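Local structure of beta-ketoacyl-[acyl-carrier-protein] synthase FabY (Pseudomonas aeruginosa, 4CW4) at residues 29-34 with 494-499; 182-187 with 596-601; 603-608 with 617-622. The protein catalyses the condensation of acetyl-CoA with malonyl-[acyl carrier protein] to form the acetoacetyl-ACP primer that starts fatty acid biosynthesis. All coordinates share one frame; numbering follows the deposited sequence.

Interaction 1 (29-34 with 494-499); sequences GFRRMV and FKYGIL
Two acceptors grip NH1 of Arg-31: the carboxylate oxygen OE1 of Glu-45, in a salt bridge, and the carbonyl O of Ala-42. NH2 is held by a third, the carbonyl O of Phe-26. These bonds anchor the guanidinium within the N-terminal part of the chain, where the short helix 28-33 packs against the C-terminal end of helix 482-496, which belongs to the C-terminal half of the thiolase-type ketosynthase fold. With its charge met there, Arg-31 offers Tyr-496 a face: OH lies above the guanidinium plane, toward its rim, and the guanidinium and ring planes are 57° apart. NE of Arg-31 and OH of Tyr-496 are 3.3 Å apart, but the angle is too poor for a hydrogen bond. The aliphatic part also touches, CG of Arg-31 lying 3.9 Å from CE2 of Tyr-496.

Phe-30 holds CG anti to its backbone N (chi1 175°), which sends the ring across to the other segment. Phe-30 and Tyr-496 slide past each other in opposite directions, CE2 of Phe-30 coming to 3.7 Å from CD2 of Tyr-496. Beyond the ring, Gly-497 leaves the helix with positive phi (74°), and the chain then brings Ile-498 to Val-34, the first residue after helix 28-33. These two beta-branched side chains slide past each other in opposite directions, CG1 of Val-34 standing 4.0 Å from CG2 of Ile-498. At the edge of the Phe-30 ring and in its plane sits the carbonyl O of Ile-498, which also accepts from Thr-493 OG1; it lies 3.4 Å from CZ of Phe-30.

Interaction 2 (182-187 with 596-601); sequences LYNSRF and IIYNFG
Tyr-183 carries CG in the crowded position between its backbone N and carbonyl carbon (chi1 77°), while Tyr-598 has CG anti to its backbone N (chi1 -177°); together these torsions make the two rings cross. The planes stand 53° apart with ring centroids of Tyr-183 and Tyr-598 5.1 Å from each other, so the pair is oblique. CD2 of Tyr-183 lies over one face of Tyr-598 near its rim, 3.6 Å from CG of Tyr-598. The phenol oxygen of Tyr-183 is bonded to ND1 of His-188, which helps hold the far end of that ring. Carbonyl O of Asn-184, centre of an inverse gamma turn, lies 3.6 Å from CE2 of Tyr-598.

Ile-596 packs at the other end, its CG1 3.7 Å from CB of Leu-182. A water joins the backbones here, donating to Leu-182 O at 2.8 Å and accepting from Ile-596 N at 3.0 Å. Asn-599 and Phe-600 go on to pack on Phe-399 and Ser-402 of the second subunit, so the contact lies beside the homodimer interface. Two irregular loops thus meet at the surface over helix 190-204, touching its Val-197, Gln-193 and Val-196, while Tyr-598 meets the ring of Tyr-271 in helix 263-273.

Interaction 3 (603-608 with 617-622); sequences DLIDEH and VTVPGF
Ile-605 and Pro-620 cross at about a right angle, the isoleucine branches lying against a proline that sits in the type II beta turn Val-619 to Phe-622. This turn follows strand 616-618, the middle strand of a small antiparallel three-stranded sheet near the C terminus, so the contact joins the approach to that sheet with the bend between its second and third strands.

Ile-605 divides its contacts by branch. CG2 of Ile-605, anti to the backbone N, lies against the proline ring, 3.9 Å from CG of Pro-620 and equally near its CD. CG1 of Ile-605, anti to the carbonyl carbon instead (chi1 -71°), passes 3.7 Å from the carbonyl O of Pro-620, and the extended chi2 (162°) carries CD1 onward. The Ile-605 and Val-619 side chains cross obliquely, CD1 of Ile-605 lying 3.7 Å from CG1 of Val-619; the same CD1 stands at the edge of the Phe-622 ring, near its plane, 4.3 Å from CE1 of Phe-622. One isoleucine therefore touches three of the four turn residues. The turn is closed by the bond from Phe-622 N to Val-619 O, 3.1 Å long, and Gly-621 takes the positive phi its third position needs.

No hydrogen bond joins the two segments; the grip is mainly apolar. Outside them, Ile-605 also packs on Val-276, whereas Asp-603 and Leu-604 lie against Phe-399 and Lys-400 of the second subunit. Asp-606 organises its own backbone in an Asx turn, OD1 accepting from His-608 N from above the carboxylate plane. The carbonyl O of Asp-606 lies 3.6 Å from CG of Pro-620.

From the N terminus, segment 29-34 opens interaction 1, and 182-187 opens interaction 2 before 494-499 closes the first, 460 residues on. Interaction 2 closes later, at 596-601, so these two long loops cross, their nearest atoms about 15 Å apart. Interaction 3 comes in series after both, a short closure whose first segment, 603-608, almost directly continues 596-601. Interaction 1 ties the N-terminal helix 28-33 to helix 482-496 of the ketosynthase; interaction 2 fastens the chain beyond helix 565-590 to the loop before helix 190-204; interaction 3 sets the chain before the small C-terminal sheet against the turn that follows its middle strand. Interactions 2 and 3 both touch the second subunit, whereas interaction 1 does not.

Interaction 1 (29-34 with 494-499)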
loop_
_atom_site.group_PDB
_atom_site.type_symbol
_atom_site.label_atom_id
_atom_site.label_comp_id
_atom_site.label_asym_id
_atom_site.label_seq_id
_atom_site.Cartn_x
_atom_site.Cartn_y
_atom_site.Cartn_z
ATOM N N GLY A 29 -0.018 -27.932 1.729
ATOM C CA GLY A 29 -0.404 -27.234 2.949
ATOM C C GLY A 29 -1.798 -27.639 3.398
ATOM O O GLY A 29 -2.047 -27.880 4.569
ATOM N N PHE A 30 -2.718 -27.718 2.438
ATOM C CA PHE A 30 -4.063 -28.186 2.705
ATOM C C PHE A 30 -4.018 -29.564 3.322
ATOM O O PHE A 30 -4.678 -29.837 4.326
ATOM C CB PHE A 30 -4.875 -28.209 1.406
ATOM C CG PHE A 30 -6.252 -28.786 1.568
ATOM C CD1 PHE A 30 -7.291 -28.010 2.040
ATOM C CD2 PHE A 30 -6.508 -30.102 1.260
ATOM C CE1 PHE A 30 -8.560 -28.535 2.173
ATOM C CE2 PHE A 30 -7.774 -30.633 1.427
ATOM C CZ PHE A 30 -8.796 -29.855 1.898
ATOM N N ARG A 31 -3.218 -30.437 2.738
ATOM C CA ARG A 31 -3.138 -31.791 3.247
ATOM C C ARG A 31 -2.627 -31.818 4.686
ATOM O O ARG A 31 -3.093 -32.619 5.482
ATOM C CB ARG A 31 -2.270 -32.670 2.359
ATOM C CG ARG A 31 -2.956 -33.131 1.098
ATOM C CD ARG A 31 -2.031 -34.075 0.358
ATOM N NE ARG A 31 -1.370 -33.403 -0.725
ATOM C CZ ARG A 31 -0.464 -33.974 -1.520
ATOM N NH1 ARG A 31 0.032 -35.173 -1.243
ATOM N NH2 ARG A 31 0.000 -33.308 -2.552
ATOM N N ARG A 32 -1.657 -30.975 5.020
ATOM C CA ARG A 32 -1.214 -30.903 6.416
ATOM C C ARG A 32 -2.387 -30.519 7.322
ATOM O O ARG A 32 -2.527 -31.057 8.431
ATOM C CB ARG A 32 -0.070 -29.902 6.591
ATOM C CG ARG A 32 0.213 -29.495 8.052
ATOM C CD ARG A 32 0.719 -30.651 8.864
ATOM N NE ARG A 32 0.905 -30.314 10.275
ATOM C CZ ARG A 32 0.020 -30.544 11.245
ATOM N NH1 ARG A 32 -1.157 -31.077 10.967
ATOM N NH2 ARG A 32 0.310 -30.212 12.500
ATOM N N MET A 33 -3.215 -29.577 6.876
ATOM C CA MET A 33 -4.322 -29.148 7.706
ATOM C C MET A 33 -5.350 -30.269 7.921
ATOM O O MET A 33 -5.908 -30.365 9.008
ATOM C CB MET A 33 -4.954 -27.879 7.137
ATOM C CG MET A 33 -3.987 -26.716 7.186
ATOM S SD MET A 33 -4.675 -25.112 6.731
ATOM C CE MET A 33 -4.375 -25.094 4.965
ATOM N N VAL A 34 -5.568 -31.119 6.918
ATOM C CA VAL A 34 -6.512 -32.239 7.068
ATOM C C VAL A 34 -5.797 -33.581 7.050
ATOM O O VAL A 34 -6.323 -34.573 6.555
ATOM C CB VAL A 34 -7.626 -32.185 6.000
ATOM C CG1 VAL A 34 -8.433 -30.902 6.156
ATOM C CG2 VAL A 34 -7.048 -32.310 4.590
ATOM N N PHE A 494 -11.932 -28.264 -3.140
ATOM C CA PHE A 494 -12.365 -28.678 -4.467
ATOM C C PHE A 494 -11.644 -29.961 -4.919
ATOM O O PHE A 494 -12.264 -30.857 -5.495
ATOM C CB PHE A 494 -12.118 -27.566 -5.504
ATOM C CG PHE A 494 -12.977 -26.344 -5.339
ATOM C CD1 PHE A 494 -14.269 -26.420 -4.867
ATOM C CD2 PHE A 494 -12.458 -25.100 -5.665
ATOM C CE1 PHE A 494 -15.035 -25.279 -4.715
ATOM C CE2 PHE A 494 -13.211 -23.973 -5.522
ATOM C CZ PHE A 494 -14.512 -24.065 -5.049
ATOM N N LYS A 495 -10.345 -30.045 -4.650
ATOM C CA LYS A 495 -9.513 -31.166 -5.095
ATOM C C LYS A 495 -9.903 -32.470 -4.429
ATOM O O LYS A 495 -10.093 -33.486 -5.104
ATOM C CB LYS A 495 -8.036 -30.866 -4.803
ATOM C CG LYS A 495 -7.034 -32.006 -5.113
ATOM C CD LYS A 495 -6.832 -32.181 -6.593
ATOM C CE LYS A 495 -5.805 -33.251 -6.906
ATOM N NZ LYS A 495 -5.677 -33.457 -8.365
ATOM N N TYR A 496 -10.017 -32.442 -3.107
ATOM C CA TYR A 496 -10.142 -33.673 -2.331
ATOM C C TYR A 496 -11.526 -33.917 -1.711
ATOM O O TYR A 496 -11.776 -34.993 -1.171
ATOM C CB TYR A 496 -9.102 -33.694 -1.215
ATOM C CG TYR A 496 -7.670 -33.781 -1.694
ATOM C CD1 TYR A 496 -7.187 -34.945 -2.281
ATOM C CD2 TYR A 496 -6.787 -32.721 -1.512
ATOM C CE1 TYR A 496 -5.870 -35.046 -2.702
ATOM C CE2 TYR A 496 -5.462 -32.814 -1.926
ATOM C CZ TYR A 496 -5.012 -33.978 -2.514
ATOM O OH TYR A 496 -3.698 -34.072 -2.913
ATOM N N GLY A 497 -12.403 -32.920 -1.760
ATOM C CA GLY A 497 -13.753 -33.058 -1.245
ATOM C C GLY A 497 -13.853 -33.067 0.266
ATOM O O GLY A 497 -14.774 -33.664 0.823
ATOM N N ILE A 498 -12.876 -32.457 0.924
ATOM C CA ILE A 498 -12.841 -32.391 2.381
ATOM C C ILE A 498 -12.928 -30.936 2.810
ATOM O O ILE A 498 -12.164 -30.096 2.319
ATOM C CB ILE A 498 -11.528 -32.980 2.956
ATOM C CG1 ILE A 498 -11.347 -34.444 2.543
ATOM C CG2 ILE A 498 -11.488 -32.840 4.473
ATOM C CD1 ILE A 498 -9.957 -34.965 2.745
ATOM N N LEU A 499 -13.864 -30.660 3.724
ATOM C CA LEU A 499 -13.987 -29.355 4.369
ATOM C C LEU A 499 -13.274 -29.379 5.715
ATOM O O LEU A 499 -13.684 -30.117 6.614
ATOM C CB LEU A 499 -15.448 -29.009 4.601
ATOM C CG LEU A 499 -15.719 -27.625 5.180
ATOM C CD1 LEU A 499 -15.466 -26.566 4.128
ATOM C CD2 LEU A 499 -17.135 -27.562 5.691
#

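Interaction 2 (182-187 with 596-601)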
loop_
_atom_site.group_PDB
_atom_site.type_symbol
_atom_site.label_atom_id
_atom_site.label_comp_id
_atom_site.label_asym_id
_atom_site.label_seq_id
_atom_site.Cartn_x
_atom_site.Cartn_y
_atom_site.Cartn_z
ATOM N N LEU A 182 17.637 -20.334 0.140
ATOM C CA LEU A 182 17.308 -20.936 -1.150
ATOM C C LEU A 182 17.744 -20.145 -2.372
ATOM O O LEU A 182 17.615 -20.644 -3.505
ATOM C CB LEU A 182 15.808 -21.176 -1.218
ATOM C CG LEU A 182 15.208 -22.073 -0.131
ATOM C CD1 LEU A 182 13.709 -22.099 -0.308
ATOM C CD2 LEU A 182 15.769 -23.477 -0.184
ATOM N N TYR A 183 18.233 -18.922 -2.155
ATOM C CA TYR A 183 18.682 -18.059 -3.250
ATOM C C TYR A 183 19.596 -17.007 -2.648
ATOM O O TYR A 183 19.782 -16.976 -1.423
ATOM C CB TYR A 183 17.486 -17.419 -4.008
ATOM C CG TYR A 183 16.852 -16.264 -3.264
ATOM C CD1 TYR A 183 15.955 -16.475 -2.218
ATOM C CD2 TYR A 183 17.150 -14.958 -3.607
ATOM C CE1 TYR A 183 15.412 -15.430 -1.545
ATOM C CE2 TYR A 183 16.621 -13.916 -2.928
ATOM C CZ TYR A 183 15.741 -14.160 -1.893
ATOM O OH TYR A 183 15.201 -13.125 -1.174
ATOM N N ASN A 184 20.144 -16.138 -3.500
ATOM C CA ASN A 184 21.040 -15.073 -3.051
ATOM C C ASN A 184 20.268 -13.942 -2.371
ATOM O O ASN A 184 19.931 -12.942 -2.999
ATOM C CB ASN A 184 21.850 -14.524 -4.228
ATOM C CG ASN A 184 22.701 -13.336 -3.835
ATOM O OD1 ASN A 184 23.057 -13.169 -2.661
ATOM N ND2 ASN A 184 23.017 -12.490 -4.808
ATOM N N SER A 185 19.991 -14.119 -1.085
ATOM C CA SER A 185 19.033 -13.281 -0.366
ATOM C C SER A 185 19.687 -12.207 0.498
ATOM O O SER A 185 19.012 -11.583 1.327
ATOM C CB SER A 185 18.201 -14.165 0.537
ATOM O OG SER A 185 19.067 -14.826 1.439
ATOM N N ARG A 186 20.984 -11.992 0.313
ATOM C CA ARG A 186 21.715 -11.012 1.117
ATOM C C ARG A 186 21.003 -9.653 1.152
ATOM O O ARG A 186 20.619 -9.099 0.120
ATOM C CB ARG A 186 23.153 -10.859 0.604
ATOM C CG ARG A 186 23.995 -12.115 0.748
ATOM C CD ARG A 186 25.385 -11.932 0.137
ATOM N NE ARG A 186 26.254 -13.090 0.360
ATOM C CZ ARG A 186 26.115 -14.263 -0.255
ATOM N NH1 ARG A 186 25.131 -14.452 -1.128
ATOM N NH2 ARG A 186 26.957 -15.255 0.013
ATOM N N PHE A 187 20.818 -9.168 2.374
ATOM C CA PHE A 187 20.187 -7.889 2.690
ATOM C C PHE A 187 18.691 -7.762 2.391
ATOM O O PHE A 187 18.117 -6.687 2.557
ATOM C CB PHE A 187 20.957 -6.733 2.060
ATOM C CG PHE A 187 22.343 -6.575 2.602
ATOM C CD1 PHE A 187 22.547 -6.197 3.923
ATOM C CD2 PHE A 187 23.438 -6.805 1.799
ATOM C CE1 PHE A 187 23.828 -6.046 4.424
ATOM C CE2 PHE A 187 24.717 -6.659 2.290
ATOM C CZ PHE A 187 24.913 -6.283 3.602
ATOM N N ILE A 596 14.860 -21.792 -7.095
ATOM C CA ILE A 596 14.269 -20.481 -6.950
ATOM C C ILE A 596 14.805 -19.556 -8.035
ATOM O O ILE A 596 16.013 -19.492 -8.283
ATOM C CB ILE A 596 14.561 -19.911 -5.534
ATOM C CG1 ILE A 596 14.005 -20.846 -4.461
ATOM C CG2 ILE A 596 14.000 -18.503 -5.399
ATOM C CD1 ILE A 596 12.556 -21.204 -4.606
ATOM N N ILE A 597 13.892 -18.823 -8.653
ATOM C CA ILE A 597 14.246 -17.868 -9.696
ATOM C C ILE A 597 14.602 -16.533 -9.064
ATOM O O ILE A 597 13.784 -15.926 -8.388
ATOM C CB ILE A 597 13.063 -17.653 -10.668
ATOM C CG1 ILE A 597 12.604 -19.004 -11.257
ATOM C CG2 ILE A 597 13.465 -16.661 -11.770
ATOM C CD1 ILE A 597 11.207 -18.991 -11.863
ATOM N N TYR A 598 15.823 -16.071 -9.300
ATOM C CA TYR A 598 16.268 -14.768 -8.820
ATOM C C TYR A 598 17.290 -14.249 -9.823
ATOM O O TYR A 598 18.489 -14.533 -9.729
ATOM C CB TYR A 598 16.872 -14.822 -7.416
ATOM C CG TYR A 598 17.264 -13.447 -6.896
ATOM C CD1 TYR A 598 16.296 -12.514 -6.570
ATOM C CD2 TYR A 598 18.595 -13.087 -6.733
ATOM C CE1 TYR A 598 16.633 -11.258 -6.115
ATOM C CE2 TYR A 598 18.946 -11.833 -6.268
ATOM C CZ TYR A 598 17.958 -10.920 -5.970
ATOM O OH TYR A 598 18.281 -9.667 -5.509
ATOM N N ASN A 599 16.795 -13.497 -10.793
ATOM C CA ASN A 599 17.558 -13.155 -11.987
ATOM C C ASN A 599 18.182 -11.756 -11.951
ATOM O O ASN A 599 18.273 -11.084 -12.995
ATOM C CB ASN A 599 16.646 -13.286 -13.209
ATOM C CG ASN A 599 17.405 -13.547 -14.484
ATOM O OD1 ASN A 599 18.362 -14.317 -14.504
ATOM N ND2 ASN A 599 16.982 -12.903 -15.565
ATOM N N PHE A 600 18.624 -11.345 -10.764
ATOM C CA PHE A 600 19.316 -10.077 -10.557
ATOM C C PHE A 600 20.414 -9.793 -11.582
ATOM O O PHE A 600 21.352 -10.570 -11.748
ATOM C CB PHE A 600 19.900 -10.046 -9.141
ATOM C CG PHE A 600 20.542 -8.732 -8.764
ATOM C CD1 PHE A 600 21.831 -8.436 -9.165
ATOM C CD2 PHE A 600 19.865 -7.812 -7.979
ATOM C CE1 PHE A 600 22.422 -7.229 -8.810
ATOM C CE2 PHE A 600 20.459 -6.605 -7.609
ATOM C CZ PHE A 600 21.729 -6.312 -8.030
ATOM N N GLY A 601 20.263 -8.672 -12.280
ATOM C CA GLY A 601 21.281 -8.160 -13.178
ATOM C C GLY A 601 21.430 -8.877 -14.497
ATOM O O GLY A 601 22.389 -8.616 -15.221
HETATM O O HOH W 1 16.852 -22.783 -5.088
#

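Interaction 3 (603-608 with 617-622)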
loop_
_atom_site.group_PDB
_atom_site.type_symbol
_atom_site.label_atom_id
_atom_site.label_comp_id
_atom_site.label_asym_id
_atom_site.label_seq_id
_atom_site.Cartn_x
_atom_site.Cartn_y
_atom_site.Cartn_z
ATOM N N ASP A 603 19.666 -10.366 -18.285
ATOM C CA ASP A 603 18.626 -10.191 -19.297
ATOM C C ASP A 603 17.981 -8.808 -19.232
ATOM O O ASP A 603 16.780 -8.665 -19.490
ATOM C CB ASP A 603 17.554 -11.286 -19.136
ATOM C CG ASP A 603 18.137 -12.691 -19.220
ATOM O OD1 ASP A 603 18.808 -12.974 -20.231
ATOM O OD2 ASP A 603 17.933 -13.504 -18.283
ATOM N N LEU A 604 18.774 -7.790 -18.903
ATOM C CA LEU A 604 18.259 -6.419 -18.850
ATOM C C LEU A 604 17.974 -5.905 -20.250
ATOM O O LEU A 604 18.716 -6.180 -21.191
ATOM C CB LEU A 604 19.239 -5.459 -18.155
ATOM C CG LEU A 604 18.984 -5.184 -16.669
ATOM C CD1 LEU A 604 19.104 -6.457 -15.860
ATOM C CD2 LEU A 604 19.927 -4.101 -16.127
ATOM N N ILE A 605 16.884 -5.165 -20.385
ATOM C CA ILE A 605 16.511 -4.594 -21.669
ATOM C C ILE A 605 17.449 -3.436 -22.025
ATOM O O ILE A 605 17.667 -2.537 -21.220
ATOM C CB ILE A 605 15.070 -4.077 -21.636
ATOM C CG1 ILE A 605 14.088 -5.259 -21.603
ATOM C CG2 ILE A 605 14.797 -3.188 -22.847
ATOM C CD1 ILE A 605 12.698 -4.887 -21.151
ATOM N N ASP A 606 17.998 -3.469 -23.229
ATOM C CA ASP A 606 18.729 -2.331 -23.764
ATOM C C ASP A 606 17.721 -1.292 -24.230
ATOM O O ASP A 606 17.089 -1.448 -25.267
ATOM C CB ASP A 606 19.621 -2.783 -24.921
ATOM C CG ASP A 606 20.270 -1.617 -25.664
ATOM O OD1 ASP A 606 20.261 -0.480 -25.160
ATOM O OD2 ASP A 606 20.816 -1.852 -26.758
ATOM N N GLU A 607 17.577 -0.221 -23.467
ATOM C CA GLU A 607 16.520 0.755 -23.720
ATOM C C GLU A 607 16.698 1.446 -25.070
ATOM O O GLU A 607 15.724 1.871 -25.690
ATOM C CB GLU A 607 16.447 1.747 -22.555
ATOM C CG GLU A 607 16.333 0.984 -21.206
ATOM C CD GLU A 607 16.261 1.844 -19.950
ATOM O OE1 GLU A 607 15.347 2.684 -19.828
ATOM O OE2 GLU A 607 17.089 1.614 -19.048
ATOM N N HIS A 608 17.933 1.531 -25.556
ATOM C CA HIS A 608 18.163 2.192 -26.829
ATOM C C HIS A 608 17.641 1.347 -27.998
ATOM O O HIS A 608 17.444 1.873 -29.087
ATOM C CB HIS A 608 19.641 2.581 -26.973
ATOM C CG HIS A 608 20.115 3.515 -25.895
ATOM N ND1 HIS A 608 20.874 3.096 -24.823
ATOM C CD2 HIS A 608 19.892 4.837 -25.703
ATOM C CE1 HIS A 608 21.121 4.126 -24.031
ATOM N NE2 HIS A 608 20.542 5.197 -24.547
ATOM N N VAL A 617 5.023 -0.594 -30.080
ATOM C CA VAL A 617 6.338 -0.557 -29.461
ATOM C C VAL A 617 6.919 -1.955 -29.528
ATOM O O VAL A 617 6.239 -2.921 -29.194
ATOM C CB VAL A 617 6.248 -0.151 -27.981
ATOM C CG1 VAL A 617 7.627 -0.123 -27.340
ATOM C CG2 VAL A 617 5.581 1.192 -27.862
ATOM N N THR A 618 8.165 -2.056 -29.970
ATOM C CA THR A 618 8.898 -3.309 -29.915
ATOM C C THR A 618 9.873 -3.251 -28.747
ATOM O O THR A 618 10.676 -2.323 -28.618
ATOM C CB THR A 618 9.643 -3.616 -31.231
ATOM O OG1 THR A 618 8.690 -3.822 -32.287
ATOM C CG2 THR A 618 10.464 -4.882 -31.102
ATOM N N VAL A 619 9.782 -4.253 -27.890
ATOM C CA VAL A 619 10.592 -4.330 -26.685
ATOM C C VAL A 619 11.618 -5.454 -26.814
ATOM O O VAL A 619 11.253 -6.607 -27.059
ATOM C CB VAL A 619 9.705 -4.600 -25.449
ATOM C CG1 VAL A 619 10.538 -4.573 -24.181
ATOM C CG2 VAL A 619 8.565 -3.579 -25.368
ATOM N N PRO A 620 12.912 -5.125 -26.665
ATOM C CA PRO A 620 13.929 -6.183 -26.703
ATOM C C PRO A 620 13.588 -7.362 -25.787
ATOM O O PRO A 620 13.128 -7.174 -24.658
ATOM C CB PRO A 620 15.183 -5.466 -26.212
ATOM C CG PRO A 620 14.995 -4.069 -26.616
ATOM C CD PRO A 620 13.519 -3.791 -26.492
ATOM N N GLY A 621 13.760 -8.576 -26.295
ATOM C CA GLY A 621 13.501 -9.760 -25.505
ATOM C C GLY A 621 12.070 -10.285 -25.553
ATOM O O GLY A 621 11.805 -11.380 -25.073
ATOM N N PHE A 622 11.147 -9.506 -26.110
ATOM C CA PHE A 622 9.753 -9.932 -26.233
ATOM C C PHE A 622 9.433 -10.163 -27.693
ATOM O O PHE A 622 9.574 -9.251 -28.501
ATOM C CB PHE A 622 8.815 -8.868 -25.666
ATOM C CG PHE A 622 8.836 -8.787 -24.171
ATOM C CD1 PHE A 622 9.782 -8.008 -23.519
ATOM C CD2 PHE A 622 7.922 -9.502 -23.412
ATOM C CE1 PHE A 622 9.812 -7.940 -22.151
ATOM C CE2 PHE A 622 7.944 -9.433 -22.033
ATOM C CZ PHE A 622 8.895 -8.648 -21.399
#